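Local coordinates for protein lectin CEL-I, N-acetyl-D-galactosamine-specific C-type (Cucumaria echinata, PDB 4WQQ) that binds sugars with the help of calcium as a C-type lectin, the natural protein preferring N-acetylgalactosamine and galactose and this engineered form recognising mannose, at residues C15-N20 with V33-S38; S48-A53 with M135-F140; L72-Y77 with F85-G90. The protein carries 3 engineered substitutions. All blocks are in the same frame, centred on the assembly; numbering follows the deposited sequence.

Contact 1 of 3, residues C15-N20 with V33-S38; sequences CYRFFN and VSYSCS
Phe19 and Tyr35 reach for each other from opposite directions, one off strand 14-23 and the other off segment 33-38. Their planes are only 24° apart, but the rings are slid past one another, with centroids separated by 5.7 Å, so there is almost no overlap and this is not a true stack. What meets is the far end of each ring. The phenol oxygen OH of Tyr35 comes to 3.3 Å from Phe19 CZ, approaching obliquely, and CZ of the tyrosine lies 3.7 Å from CZ of the phenylalanine.

Arg17, two residues before Phe19 and pointing to the same side of the strand, supplies the third group. Its chain is stretched out from CG to NE and runs roughly at right angles to Tyr35, which brings NH1 within a loose 4.2 Å of Tyr35 CE1. The guanidinium plane is turned 44° from that ring, and one of its faces receives Phe19 CZ near the rim. Together they make a small surface cluster of two rings and a guanidinium. The segment carrying Tyr35 is itself tied down: Val33 O accepts hydrogen bonds from both the backbone N and OG of Ser36, the latter at 2.8 Å.

Behind this cluster, Phe19 lies nearly parallel to Tyr134 and packs on Cys136, both on strand 132-140, while Tyr35 touches Ser44 on strand 42-46. Just beyond, Cys37 is disulfide-bonded to Cys37 of the second subunit, which puts the contact beside the dimer interface. Within the C-type lectin domain, it joins strand 14-23 to the loop of residues 35-38 that follows helix 25-34.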
loop_
_atom_site.group_PDB
_atom_site.type_symbol
_atom_site.label_atom_id
_atom_site.label_comp_id
_atom_site.label_asym_id
_atom_site.label_seq_id
_atom_site.Cartn_x
_atom_site.Cartn_y
_atom_site.Cartn_z
ATOM N N CYS A 15 3.718 0.848 7.219
ATOM C CA CYS A 15 4.159 2.153 6.867
ATOM C C CYS A 15 3.720 3.121 7.935
ATOM O O CYS A 15 2.710 2.878 8.594
ATOM C CB CYS A 15 3.630 2.630 5.499
ATOM S SG CYS A 15 3.882 1.465 4.148
ATOM N N TYR A 16 4.497 4.144 8.131
ATOM C CA TYR A 16 4.308 5.128 9.191
ATOM C C TYR A 16 4.408 6.553 8.625
ATOM O O TYR A 16 5.169 6.843 7.670
ATOM C CB TYR A 16 5.349 4.937 10.357
ATOM C CG TYR A 16 5.304 3.576 10.984
ATOM C CD1 TYR A 16 5.962 2.520 10.398
ATOM C CD2 TYR A 16 4.660 3.350 12.156
ATOM C CE1 TYR A 16 5.906 1.257 10.950
ATOM C CE2 TYR A 16 4.620 2.090 12.752
ATOM C CZ TYR A 16 5.237 1.043 12.135
ATOM O OH TYR A 16 5.246 -0.256 12.650
ATOM N N ARG A 17 3.646 7.496 9.196
ATOM C CA ARG A 17 3.723 8.875 8.837
ATOM C C ARG A 17 3.494 9.770 10.041
ATOM O O ARG A 17 2.470 9.680 10.711
ATOM C CB ARG A 17 2.738 9.238 7.743
ATOM C CG ARG A 17 2.902 10.650 7.191
ATOM C CD ARG A 17 2.191 10.769 5.857
ATOM N NE ARG A 17 2.184 12.142 5.399
ATOM C CZ ARG A 17 1.526 12.584 4.338
ATOM N NH1 ARG A 17 0.796 11.753 3.607
ATOM N NH2 ARG A 17 1.585 13.892 4.048
ATOM N N PHE A 18 4.474 10.628 10.297
ATOM C CA PHE A 18 4.380 11.600 11.323
ATOM C C PHE A 18 3.854 12.936 10.839
ATOM O O PHE A 18 4.279 13.438 9.788
ATOM C CB PHE A 18 5.782 11.804 11.926
ATOM C CG PHE A 18 5.840 12.930 12.915
ATOM C CD1 PHE A 18 5.099 12.854 14.083
ATOM C CD2 PHE A 18 6.574 14.106 12.645
ATOM C CE1 PHE A 18 5.077 13.876 14.999
ATOM C CE2 PHE A 18 6.572 15.134 13.578
ATOM C CZ PHE A 18 5.816 15.060 14.726
ATOM N N PHE A 19 2.882 13.462 11.593
ATOM C CA PHE A 19 2.284 14.742 11.395
ATOM C C PHE A 19 2.636 15.698 12.510
ATOM O O PHE A 19 2.236 15.589 13.648
ATOM C CB PHE A 19 0.778 14.618 11.279
ATOM C CG PHE A 19 0.355 13.911 10.029
ATOM C CD1 PHE A 19 0.205 14.595 8.841
ATOM C CD2 PHE A 19 0.183 12.541 10.037
ATOM C CE1 PHE A 19 -0.166 13.938 7.666
ATOM C CE2 PHE A 19 -0.159 11.902 8.868
ATOM C CZ PHE A 19 -0.333 12.598 7.694
ATOM N N ASN A 20 3.409 16.703 12.131
ATOM C CA ASN A 20 3.981 17.659 13.085
ATOM C C ASN A 20 3.028 18.821 13.316
ATOM O O ASN A 20 3.336 19.967 13.066
ATOM C CB ASN A 20 5.333 18.110 12.593
ATOM C CG ASN A 20 6.149 18.772 13.679
ATOM O OD1 ASN A 20 5.838 18.710 14.841
ATOM N ND2 ASN A 20 7.239 19.367 13.288
ATOM N N VAL A 33 -7.329 8.021 10.220
ATOM C CA VAL A 33 -8.237 7.082 9.608
ATOM C C VAL A 33 -8.636 7.561 8.204
ATOM O O VAL A 33 -8.930 6.746 7.311
ATOM C CB VAL A 33 -9.429 6.815 10.549
ATOM C CG1 VAL A 33 -10.492 5.992 9.836
ATOM C CG2 VAL A 33 -8.965 6.030 11.760
ATOM N N SER A 34 -8.695 8.874 8.027
ATOM C CA SER A 34 -9.031 9.466 6.736
ATOM C C SER A 34 -8.227 8.977 5.550
ATOM O O SER A 34 -8.760 8.979 4.440
ATOM C CB SER A 34 -9.009 10.993 6.820
ATOM O OG SER A 34 -7.680 11.500 6.774
ATOM N N TYR A 35 -6.992 8.476 5.752
ATOM C CA TYR A 35 -6.141 7.963 4.645
ATOM C C TYR A 35 -6.492 6.545 4.233
ATOM O O TYR A 35 -5.945 6.051 3.265
ATOM C CB TYR A 35 -4.683 8.025 5.071
ATOM C CG TYR A 35 -4.198 9.412 5.252
ATOM C CD1 TYR A 35 -3.719 10.141 4.168
ATOM C CD2 TYR A 35 -4.154 9.984 6.520
ATOM C CE1 TYR A 35 -3.307 11.470 4.332
ATOM C CE2 TYR A 35 -3.728 11.329 6.711
ATOM C CZ TYR A 35 -3.288 12.049 5.619
ATOM O OH TYR A 35 -2.874 13.344 5.784
ATOM N N SER A 36 -7.368 5.857 4.972
ATOM C CA SER A 36 -7.634 4.443 4.690
ATOM C C SER A 36 -8.137 4.200 3.258
ATOM O O SER A 36 -8.814 5.047 2.616
ATOM C CB SER A 36 -8.624 3.840 5.683
ATOM O OG SER A 36 -8.257 4.038 7.041
ATOM N N CYS A 37 -7.819 3.019 2.777
ATOM C CA CYS A 37 -8.179 2.564 1.414
ATOM C C CYS A 37 -8.935 1.261 1.471
ATOM O O CYS A 37 -8.283 0.198 1.526
ATOM C CB CYS A 37 -6.905 2.294 0.561
ATOM S SG CYS A 37 -5.891 3.717 0.232
ATOM N N SER A 38 -10.274 1.285 1.389
ATOM C CA SER A 38 -11.019 0.070 1.434
ATOM C C SER A 38 -10.786 -0.741 0.174
ATOM O O SER A 38 -10.800 -1.934 0.287
ATOM C CB SER A 38 -12.500 0.389 1.572
ATOM O OG SER A 38 -13.176 -0.775 1.859
#

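Contact 2 of 3, residues S48-A53 with M135-F140; sequences SVHSAA and MCKLTF
Lys137 puts its ammonium group against Ser48 and is gripped there twice. NZ donates to the backbone O of Ser48 at 3.0 Å and to Ser48 OG, also at 3.0 Å. The bond to the carbonyl misses the lone pairs: NZ stands above the carbonyl plane, 49° out of it. Reaching this spot takes the whole length of the lysine, which is fully extended from its first torsion (chi1 173°) onward. A salt bridge from NZ to Glu54 OE2 adds a third partner, so the buried charge is probably well compensated.

Ser48 OG is equally busy. Besides the lysine it is hydrogen-bonded to Asp89 OD2, and it takes a weak 3.3 Å bond from His50 NE2, a nitrogen that is also hydrogen-bonded to Ser91 OG, its stronger partner. Lys137 NZ also lies near the plane of the imidazole at its edge, 3.9 Å from His50 CD2, and is not bonded to that ring. Glu54 serves both sides, since its OE1 accepts from His50 N; Ser51, the N-cap of helix 52-65, bonds through OG to Glu54 N.

The lysine springs from strand 132-140, which has strands 14-23 and 42-46 as neighbours, and Tyr16 packs along it. The contact therefore joins the sheet of the C-type lectin domain to the loop leading into helix 52-65.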
loop_
_atom_site.group_PDB
_atom_site.type_symbol
_atom_site.label_atom_id
_atom_site.label_comp_id
_atom_site.label_asym_id
_atom_site.label_seq_id
_atom_site.Cartn_x
_atom_site.Cartn_y
_atom_site.Cartn_z
ATOM N N SER A 48 -0.156 1.834 16.631
ATOM C CA SER A 48 -0.139 0.878 17.733
ATOM C C SER A 48 1.274 0.346 17.864
ATOM O O SER A 48 1.976 0.336 16.872
ATOM C CB SER A 48 -1.123 -0.225 17.479
ATOM O OG SER A 48 -0.815 -0.946 16.291
ATOM N N VAL A 49 1.659 -0.120 19.058
ATOM C CA VAL A 49 3.111 -0.430 19.382
ATOM C C VAL A 49 3.143 -1.835 19.972
ATOM O O VAL A 49 2.478 -2.112 20.966
ATOM C CB VAL A 49 3.722 0.609 20.324
ATOM C CG1 VAL A 49 5.227 0.352 20.539
ATOM C CG2 VAL A 49 3.573 1.995 19.699
ATOM N N HIS A 50 3.877 -2.707 19.292
ATOM C CA HIS A 50 3.871 -4.125 19.720
ATOM C C HIS A 50 5.192 -4.728 20.138
ATOM O O HIS A 50 5.198 -5.928 20.398
ATOM C CB HIS A 50 3.180 -4.973 18.676
ATOM C CG HIS A 50 1.761 -4.594 18.507
ATOM N ND1 HIS A 50 0.764 -5.007 19.355
ATOM C CD2 HIS A 50 1.173 -3.770 17.599
ATOM C CE1 HIS A 50 -0.385 -4.485 18.954
ATOM N NE2 HIS A 50 -0.159 -3.713 17.900
ATOM N N SER A 51 6.235 -3.929 20.193
ATOM C CA SER A 51 7.540 -4.347 20.676
ATOM C C SER A 51 8.430 -3.177 20.991
ATOM O O SER A 51 8.173 -2.045 20.570
ATOM C CB SER A 51 8.201 -5.176 19.578
ATOM O OG SER A 51 8.572 -4.396 18.449
ATOM N N ALA A 52 9.585 -3.446 21.621
ATOM C CA ALA A 52 10.528 -2.418 21.902
ATOM C C ALA A 52 11.082 -1.851 20.628
ATOM O O ALA A 52 11.414 -0.685 20.564
ATOM C CB ALA A 52 11.655 -3.018 22.789
ATOM N N ALA A 53 11.243 -2.700 19.616
ATOM C CA ALA A 53 11.812 -2.276 18.364
ATOM C C ALA A 53 10.825 -1.300 17.714
ATOM O O ALA A 53 11.243 -0.262 17.217
ATOM C CB ALA A 53 12.049 -3.469 17.468
ATOM N N MET A 135 1.090 10.368 15.002
ATOM C CA MET A 135 1.695 9.467 14.047
ATOM C C MET A 135 0.631 8.461 13.561
ATOM O O MET A 135 -0.072 7.832 14.374
ATOM C CB MET A 135 2.735 8.699 14.825
ATOM C CG MET A 135 3.404 7.548 14.147
ATOM S SD MET A 135 4.884 8.024 13.297
ATOM C CE MET A 135 5.988 8.894 14.498
ATOM N N CYS A 136 0.602 8.245 12.262
ATOM C CA CYS A 136 -0.268 7.246 11.688
ATOM C C CYS A 136 0.507 6.022 11.213
ATOM O O CYS A 136 1.731 6.088 11.017
ATOM C CB CYS A 136 -1.036 7.809 10.507
ATOM S SG CYS A 136 -1.855 9.408 10.848
ATOM N N LYS A 137 -0.216 4.942 11.043
ATOM C CA LYS A 137 0.388 3.638 10.674
ATOM C C LYS A 137 -0.574 3.029 9.710
ATOM O O LYS A 137 -1.772 3.046 9.956
ATOM C CB LYS A 137 0.520 2.797 11.933
ATOM C CG LYS A 137 0.959 1.369 11.820
ATOM C CD LYS A 137 1.144 0.760 13.245
ATOM C CE LYS A 137 1.232 -0.756 13.165
ATOM N NZ LYS A 137 1.526 -1.418 14.456
ATOM N N LEU A 138 -0.031 2.409 8.651
ATOM C CA LEU A 138 -0.788 1.536 7.789
ATOM C C LEU A 138 -0.719 0.082 8.186
ATOM O O LEU A 138 0.366 -0.434 8.466
ATOM C CB LEU A 138 -0.283 1.679 6.382
ATOM C CG LEU A 138 -0.338 3.090 5.819
ATOM C CD1 LEU A 138 0.057 2.998 4.391
ATOM C CD2 LEU A 138 -1.680 3.843 5.931
ATOM N N THR A 139 -1.886 -0.565 8.156
ATOM C CA THR A 139 -1.988 -2.004 8.385
ATOM C C THR A 139 -2.669 -2.617 7.136
ATOM O O THR A 139 -3.755 -2.216 6.726
ATOM C CB THR A 139 -2.791 -2.334 9.678
ATOM O OG1 THR A 139 -2.116 -1.742 10.797
ATOM C CG2 THR A 139 -2.900 -3.840 9.929
ATOM N N PHE A 140 -2.018 -3.630 6.560
ATOM C CA PHE A 140 -2.528 -4.341 5.397
ATOM C C PHE A 140 -3.309 -5.503 5.842
ATOM O O PHE A 140 -2.775 -6.553 6.147
ATOM C CB PHE A 140 -1.403 -4.674 4.480
ATOM C CG PHE A 140 -0.590 -3.452 4.152
ATOM C CD1 PHE A 140 -1.028 -2.542 3.226
ATOM C CD2 PHE A 140 0.604 -3.210 4.794
ATOM C CE1 PHE A 140 -0.277 -1.407 2.969
ATOM C CE2 PHE A 140 1.331 -2.058 4.566
ATOM C CZ PHE A 140 0.911 -1.151 3.650
#

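Contact 3 of 3, residues L72-Y77 with F85-G90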
loop_
_atom_site.group_PDB
_atom_site.type_symbol
_atom_site.label_atom_id
_atom_site.label_comp_id
_atom_site.label_asym_id
_atom_site.label_seq_id
_atom_site.Cartn_x
_atom_site.Cartn_y
_atom_site.Cartn_z
ATOM N N LEU A 72 3.336 12.774 21.807
ATOM C CA LEU A 72 2.929 12.125 20.562
ATOM C C LEU A 72 1.740 11.220 20.822
ATOM O O LEU A 72 1.852 10.178 21.469
ATOM C CB LEU A 72 4.082 11.345 19.965
ATOM C CG LEU A 72 3.824 10.624 18.608
ATOM C CD1 LEU A 72 3.865 11.573 17.439
ATOM C CD2 LEU A 72 4.756 9.489 18.356
ATOM N N TRP A 73 0.570 11.570 20.280
ATOM C CA TRP A 73 -0.565 10.607 20.320
ATOM C C TRP A 73 -0.299 9.293 19.665
ATOM O O TRP A 73 0.252 9.231 18.540
ATOM C CB TRP A 73 -1.789 11.193 19.639
ATOM C CG TRP A 73 -2.377 12.445 20.307
ATOM C CD1 TRP A 73 -2.662 13.609 19.701
ATOM C CD2 TRP A 73 -2.837 12.587 21.669
ATOM N NE1 TRP A 73 -3.217 14.495 20.575
ATOM C CE2 TRP A 73 -3.338 13.915 21.792
ATOM C CE3 TRP A 73 -2.862 11.731 22.808
ATOM C CZ2 TRP A 73 -3.875 14.415 23.016
ATOM C CZ3 TRP A 73 -3.379 12.216 23.993
ATOM C CH2 TRP A 73 -3.886 13.589 24.080
ATOM N N ILE A 74 -0.734 8.255 20.354
ATOM C CA ILE A 74 -0.804 6.904 19.815
ATOM C C ILE A 74 -2.223 6.385 19.938
ATOM O O ILE A 74 -3.073 6.961 20.664
ATOM C CB ILE A 74 0.247 5.951 20.463
ATOM C CG1 ILE A 74 -0.078 5.790 21.969
ATOM C CG2 ILE A 74 1.630 6.529 20.284
ATOM C CD1 ILE A 74 0.922 4.973 22.797
ATOM N N GLY A 75 -2.500 5.247 19.308
ATOM C CA GLY A 75 -3.857 4.756 19.219
ATOM C C GLY A 75 -4.428 4.042 20.438
ATOM O O GLY A 75 -5.326 3.245 20.299
ATOM N N LEU A 76 -3.978 4.420 21.620
ATOM C CA LEU A 76 -4.289 3.689 22.862
ATOM C C LEU A 76 -5.291 4.493 23.655
ATOM O O LEU A 76 -5.122 5.704 23.847
ATOM C CB LEU A 76 -3.006 3.485 23.710
ATOM C CG LEU A 76 -3.057 2.483 24.867
ATOM C CD1 LEU A 76 -3.079 1.081 24.375
ATOM C CD2 LEU A 76 -1.885 2.678 25.789
ATOM N N TYR A 77 -6.384 3.834 24.049
ATOM C CA TYR A 77 -7.379 4.571 24.844
ATOM C C TYR A 77 -8.210 3.680 25.743
ATOM O O TYR A 77 -8.372 2.459 25.475
ATOM C CB TYR A 77 -8.247 5.422 23.892
ATOM C CG TYR A 77 -9.318 4.746 23.019
ATOM C CD1 TYR A 77 -9.086 3.637 22.250
ATOM C CD2 TYR A 77 -10.604 5.306 22.951
ATOM C CE1 TYR A 77 -10.096 3.052 21.463
ATOM C CE2 TYR A 77 -11.598 4.754 22.138
ATOM C CZ TYR A 77 -11.338 3.637 21.400
ATOM O OH TYR A 77 -12.300 3.087 20.639
ATOM N N PHE A 85 -6.945 -0.374 28.647
ATOM C CA PHE A 85 -6.613 0.290 27.392
ATOM C C PHE A 85 -6.701 -0.671 26.235
ATOM O O PHE A 85 -6.354 -1.832 26.383
ATOM C CB PHE A 85 -5.224 0.954 27.485
ATOM C CG PHE A 85 -5.253 2.270 28.267
ATOM C CD1 PHE A 85 -5.171 2.274 29.640
ATOM C CD2 PHE A 85 -5.435 3.498 27.629
ATOM C CE1 PHE A 85 -5.238 3.469 30.350
ATOM C CE2 PHE A 85 -5.493 4.674 28.327
ATOM C CZ PHE A 85 -5.426 4.659 29.720
ATOM N N ILE A 86 -7.190 -0.172 25.102
ATOM C CA ILE A 86 -7.216 -0.890 23.854
ATOM C C ILE A 86 -6.570 -0.029 22.731
ATOM O O ILE A 86 -6.438 1.213 22.865
ATOM C CB ILE A 86 -8.646 -1.290 23.480
ATOM C CG1 ILE A 86 -9.577 -0.072 23.389
ATOM C CG2 ILE A 86 -9.184 -2.373 24.396
ATOM C CD1 ILE A 86 -10.878 -0.346 22.732
ATOM N N TRP A 87 -6.180 -0.711 21.624
ATOM C CA TRP A 87 -5.770 -0.003 20.399
ATOM C C TRP A 87 -6.929 0.268 19.468
ATOM O O TRP A 87 -7.751 -0.646 19.245
ATOM C CB TRP A 87 -4.738 -0.822 19.651
ATOM C CG TRP A 87 -3.399 -1.025 20.348
ATOM C CD1 TRP A 87 -2.877 -2.256 20.756
ATOM C CD2 TRP A 87 -2.432 -0.059 20.698
ATOM N NE1 TRP A 87 -1.684 -2.075 21.329
ATOM C CE2 TRP A 87 -1.359 -0.742 21.320
ATOM C CE3 TRP A 87 -2.344 1.332 20.571
ATOM C CZ2 TRP A 87 -0.219 -0.087 21.807
ATOM C CZ3 TRP A 87 -1.171 1.976 21.055
ATOM C CH2 TRP A 87 -0.141 1.288 21.619
ATOM N N THR A 88 -6.962 1.448 18.874
ATOM C CA THR A 88 -8.004 1.791 17.926
ATOM C C THR A 88 -8.034 0.872 16.705
ATOM O O THR A 88 -9.110 0.692 16.141
ATOM C CB THR A 88 -7.891 3.225 17.429
ATOM O OG1 THR A 88 -6.594 3.451 16.857
ATOM C CG2 THR A 88 -8.149 4.228 18.564
ATOM N N ASP A 89 -6.881 0.264 16.363
ATOM C CA ASP A 89 -6.743 -0.583 15.158
ATOM C C ASP A 89 -7.170 -2.008 15.368
ATOM O O ASP A 89 -7.186 -2.810 14.423
ATOM C CB ASP A 89 -5.341 -0.504 14.532
ATOM C CG ASP A 89 -4.241 -1.137 15.343
ATOM O OD1 ASP A 89 -4.531 -1.742 16.418
ATOM O OD2 ASP A 89 -3.067 -0.902 14.969
ATOM N N GLY A 90 -7.605 -2.294 16.574
ATOM C CA GLY A 90 -8.150 -3.597 16.904
ATOM C C GLY A 90 -7.105 -4.613 17.236
ATOM O O GLY A 90 -7.430 -5.756 17.535
#
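Trp87 lays its indole against Leu76 and Gly75, part of the Trp73-Ile74-Gly75-Leu76 run known in C-type lectin folds as the WIGL motif. Leu76 CD1 sits over one face of the six-membered ring, 3.7 Å from its centroid and just 3° off the normal, a well-centred CH-pi contact. At the edge, Gly75 C approaches Trp87 CE3 at 3.4 Å, and Ile74 CD1 rests near CH2. Phe85 takes the other flank of the leucine: its CB meets Leu76 CG at 3.7 Å, the two side chains crossing at about a right angle, and its CD2 lies against the backbone of Tyr77. The Phe85 side chain comes within about 4 Å of a bound calcium ion (nearest atoms), which places this end of the contact next to the metal sites.

The Tyr77 ring turns to the face shared with Ile86. Its CG lies between the backbone N and the carbonyl carbon (chi1 75°), which swings the ring back across the neighbouring strand so that Tyr77 CE1 touches both Ile86 CG1 and Thr88 CG2, each at 3.7 Å; Ile86 O is at the ring's edge. Trp25 stacks on this tyrosine.

The backbones form a beta hairpin between strands 71-77 and 86-87. Leu76 and Trp87 are the non-hydrogen-bonded antiparallel pair, and Tyr77 and Ile86 the hydrogen-bonded one, linked in both directions. Strand 71-77 turns a corner at Gly75, and in the partner chain a type I turn runs from Trp87 to Gly90. Thr88 OG1 is hydrogen-bonded to Asp45 OD1. Across the corner, Thr88 N donates to Gly75 O at 2.8 Å, lying in the carbonyl plane with a C=O...N angle of 156°.

In the fold
The three contacts gather round one branched or curled sheet of the C-type lectin fold. Contact 1 closes first along the chain; contact 2 then joins residues 48-53 to the last strand, and contact 3 is nested inside the long loop this encloses. Centre to centre, contacts 1 and 2 are about 12 Å apart, contacts 1 and 3 about 14 Å, and contacts 2 and 3 about 10 Å. Strand 132-140 runs between strands 14-23 and 42-46 and also pairs in parallel with 71-77, so it connects all three. Contacts 1 and 2 touch the second subunit; the shared sheet thus runs from the dimer side toward the calcium sites, which contact 3 approaches through Phe85.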